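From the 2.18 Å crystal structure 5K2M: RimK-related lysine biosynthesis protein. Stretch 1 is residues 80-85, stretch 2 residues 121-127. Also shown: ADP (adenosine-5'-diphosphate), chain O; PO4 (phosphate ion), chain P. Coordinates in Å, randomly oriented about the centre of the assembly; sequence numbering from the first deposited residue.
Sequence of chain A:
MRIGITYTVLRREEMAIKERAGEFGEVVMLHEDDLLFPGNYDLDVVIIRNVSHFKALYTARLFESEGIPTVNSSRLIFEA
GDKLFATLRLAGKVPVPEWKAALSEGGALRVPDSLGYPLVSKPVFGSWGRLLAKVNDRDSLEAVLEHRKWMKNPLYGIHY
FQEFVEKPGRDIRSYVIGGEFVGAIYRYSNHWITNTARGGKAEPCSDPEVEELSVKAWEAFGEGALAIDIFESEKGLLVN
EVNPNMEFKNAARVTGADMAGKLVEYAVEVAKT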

# COMPACT_ATOMS: atom_id res chain seq x y z
N ALA A 80 27.17 -25.90 23.01
CA ALA A 80 27.69 -27.23 23.39
C ALA A 80 27.64 -28.22 22.22
O ALA A 80 28.56 -29.03 22.05
N GLY A 81 26.58 -28.15 21.41
CA GLY A 81 26.38 -29.11 20.32
C GLY A 81 27.27 -28.93 19.09
O GLY A 81 27.24 -29.74 18.18
N ASP A 82 28.03 -27.85 19.05
CA ASP A 82 28.92 -27.57 17.95
C ASP A 82 30.35 -27.77 18.41
O ASP A 82 30.78 -27.13 19.37
N LYS A 83 31.10 -28.65 17.74
CA LYS A 83 32.46 -28.95 18.18
C LYS A 83 33.29 -27.68 18.31
O LYS A 83 34.01 -27.51 19.27
N LEU A 84 33.14 -26.77 17.35
CA LEU A 84 34.01 -25.60 17.26
C LEU A 84 33.62 -24.54 18.27
O LEU A 84 34.47 -24.05 18.99
N PHE A 85 32.34 -24.20 18.34
CA PHE A 85 31.86 -23.24 19.35
C PHE A 85 32.16 -23.78 20.76
O PHE A 85 32.58 -23.02 21.65
N SER A 121 39.84 -35.77 11.90
CA SER A 121 38.87 -34.93 11.23
C SER A 121 37.48 -35.30 11.76
O SER A 121 37.16 -36.48 11.90
N LYS A 122 36.65 -34.30 12.02
CA LYS A 122 35.30 -34.58 12.47
C LYS A 122 34.39 -33.41 12.14
O LYS A 122 34.85 -32.27 12.12
N PRO A 123 33.11 -33.70 11.84
CA PRO A 123 32.16 -32.65 11.51
C PRO A 123 31.74 -31.92 12.77
O PRO A 123 31.74 -32.48 13.88
N VAL A 124 31.37 -30.67 12.58
CA VAL A 124 31.15 -29.77 13.69
C VAL A 124 29.84 -30.08 14.46
O VAL A 124 29.73 -29.82 15.66
N PHE A 125 28.87 -30.69 13.79
CA PHE A 125 27.54 -30.88 14.37
C PHE A 125 27.19 -32.34 14.66
O PHE A 125 26.08 -32.63 15.10
N GLY A 126 28.13 -33.24 14.42
CA GLY A 126 27.85 -34.66 14.55
C GLY A 126 27.77 -35.20 15.98
O GLY A 126 28.01 -34.48 16.94
N SER A 127 27.40 -36.47 16.07
CA SER A 127 27.36 -37.25 17.30
C SER A 127 27.54 -38.74 16.96
O SER A 127 27.58 -39.12 15.78

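This is a small, mostly buried contact in which the start of a helix docks on a loop through one backbone hydrogen bond, a valine packed beside it, and two lysines that reach the bound ADP. The direct hydrogen bond runs from Lys83 N to Val124 O, at 2.8 Å and nearly straight. Val124 O also lies 3.3 Å from Asp82 CA, in a CA-H...O contact.

Asp82 caps the helix. Its CA-to-CB bond points sideways, and chi1 is t. Asp82 OD2 accepts from Phe85 N at 2.9 Å with good geometry, and from Leu84 N at 3.0 Å in a weak bond. Lys83 N, which Asp82 OD2 does not bind, donates to Val124 O.

Val124, with chi1 p, fills the space beside this cap. Val124 CG2 comes 3.0 Å from Asp82 OD2, a tight approach of a methyl to a carboxylate oxygen. Val124 CG2 also lies 3.7 Å from Leu84 CB and 4.2 Å from Lys83 CB. Leu84 points sideways, with chi1 t and chi2 p, and adds only a small apolar contact. Phe125 and Pro123 point away, so they contribute mainly backbone. Phe85 makes no contact with the other stretch.

Lys83 points toward stretch 2. Its rotamer is m, m, t, m. The aliphatic part runs along the loop, with Lys83 CG 3.6 Å from Pro123 O and Lys83 CE 3.8 Å from Lys122 CD. Lys122 also points toward its partner stretch, with rotamer p, t, p, t. The two side chains touch through carbon while their amines bind different parts of ADP. Lys83 NZ donates to ADP O3B at 2.7 Å, and weakly to ADP O3A at 3.4 Å. Lys122 NZ donates to ADP O2A at 2.7 Å and to ADP N7 at 3.1 Å, linking phosphate and base.

Waters extend the polar contact. Water 3 accepts from Lys83 NZ at 2.8 Å and donates to Pro123 O at 2.6 Å. Water 1 accepts from Lys83 NZ at 2.9 Å and lies 2.9 Å from both Gly81 O and Gly126 O. Lys83 NZ is 3.4 Å from Gly126 O, but the angle is too poor for a direct hydrogen bond; water 1 lies within hydrogen-bonding distance of both. Water 2 sits between Gly81 O, at 2.7 Å, and Phe125 O, at 2.8 Å.

Ser127, with chi1 t, turns to the ligand site: its OG donates to O4 of the free phosphate ion (PO4) at 2.7 Å.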

# COMPACT_ATOMS: atom_id res chain seq x y z
CB ALA A 80 26.94 -27.77 24.60
CB ASP A 82 28.72 -26.13 17.47
CG ASP A 82 29.50 -25.84 16.21
OD1 ASP A 82 28.95 -26.11 15.13
OD2 ASP A 82 30.68 -25.44 16.30
CB LYS A 83 33.16 -29.93 17.24
CG LYS A 83 32.57 -31.34 17.20
CD LYS A 83 32.68 -32.02 18.54
CE LYS A 83 32.54 -33.53 18.43
NZ LYS A 83 31.18 -33.95 17.96
CB LEU A 84 34.01 -25.04 15.84
CG LEU A 84 34.96 -23.89 15.50
CD1 LEU A 84 36.32 -24.06 16.16
CD2 LEU A 84 35.15 -23.79 14.00
CB PHE A 85 30.36 -22.95 19.21
CG PHE A 85 30.02 -21.88 18.20
CD1 PHE A 85 30.15 -22.11 16.84
CD2 PHE A 85 29.52 -20.64 18.63
CE1 PHE A 85 29.80 -21.14 15.90
CE2 PHE A 85 29.19 -19.65 17.70
CZ PHE A 85 29.33 -19.90 16.34
CB SER A 121 38.92 -35.21 9.73
OG SER A 121 37.88 -34.53 9.06
CB LYS A 122 35.27 -34.87 13.97
CG LYS A 122 35.70 -33.72 14.84
CD LYS A 122 35.62 -34.06 16.31
CE LYS A 122 36.80 -34.88 16.81
NZ LYS A 122 36.87 -34.89 18.30
CB PRO A 123 30.99 -33.41 10.89
CG PRO A 123 31.02 -34.74 11.57
CD PRO A 123 32.46 -35.02 11.90
CB VAL A 124 31.25 -28.32 13.15
CG1 VAL A 124 29.95 -27.85 12.50
CG2 VAL A 124 31.72 -27.39 14.23
CB PHE A 125 26.48 -30.28 13.45
CG PHE A 125 26.38 -30.96 12.13
CD1 PHE A 125 27.17 -30.55 11.07
CD2 PHE A 125 25.51 -32.02 11.95
CE1 PHE A 125 27.10 -31.19 9.86
CE2 PHE A 125 25.43 -32.66 10.73
CZ PHE A 125 26.22 -32.24 9.68
CB SER A 127 26.02 -37.03 18.02
OG SER A 127 26.02 -37.57 19.34
PB ADP O . 30.98 -37.48 18.68
O1B ADP O . 31.00 -38.47 19.81
O2B ADP O . 30.66 -38.08 17.33
O3B ADP O . 30.17 -36.23 18.92
PA ADP O . 33.75 -37.20 19.50
O1A ADP O . 33.27 -37.44 20.92
O2A ADP O . 34.70 -36.07 19.32
O3A ADP O . 32.52 -37.00 18.48
O5' ADP O . 34.44 -38.53 18.93
C5' ADP O . 33.87 -39.81 19.14
C4' ADP O . 34.91 -40.75 19.73
O4' ADP O . 36.02 -40.86 18.83
C3' ADP O . 35.49 -40.31 21.07
O3' ADP O . 34.71 -40.79 22.17
C2' ADP O . 36.87 -40.93 21.02
O2' ADP O . 36.85 -42.30 21.40
C1' ADP O . 37.24 -40.88 19.55
N9 ADP O . 37.99 -39.65 19.26
C8 ADP O . 37.48 -38.47 18.86
N7 ADP O . 38.44 -37.54 18.70
C5 ADP O . 39.60 -38.14 19.01
C6 ADP O . 41.01 -37.75 19.03
N6 ADP O . 41.37 -36.50 18.69
N1 ADP O . 41.91 -38.68 19.40
C2 ADP O . 41.56 -39.93 19.74
N3 ADP O . 40.30 -40.37 19.75
C4 ADP O . 39.30 -39.53 19.39
P PO4 P . 28.36 -38.60 21.77
O1 PO4 P . 29.77 -38.80 22.25
O2 PO4 P . 27.80 -39.86 21.13
O3 PO4 P . 27.52 -38.23 22.96
O4 PO4 P . 28.31 -37.52 20.72
O HOH W 1 29.04 -31.95 17.82
O HOH W 2 25.55 -31.85 17.73
O HOH W 3 31.91 -34.60 15.38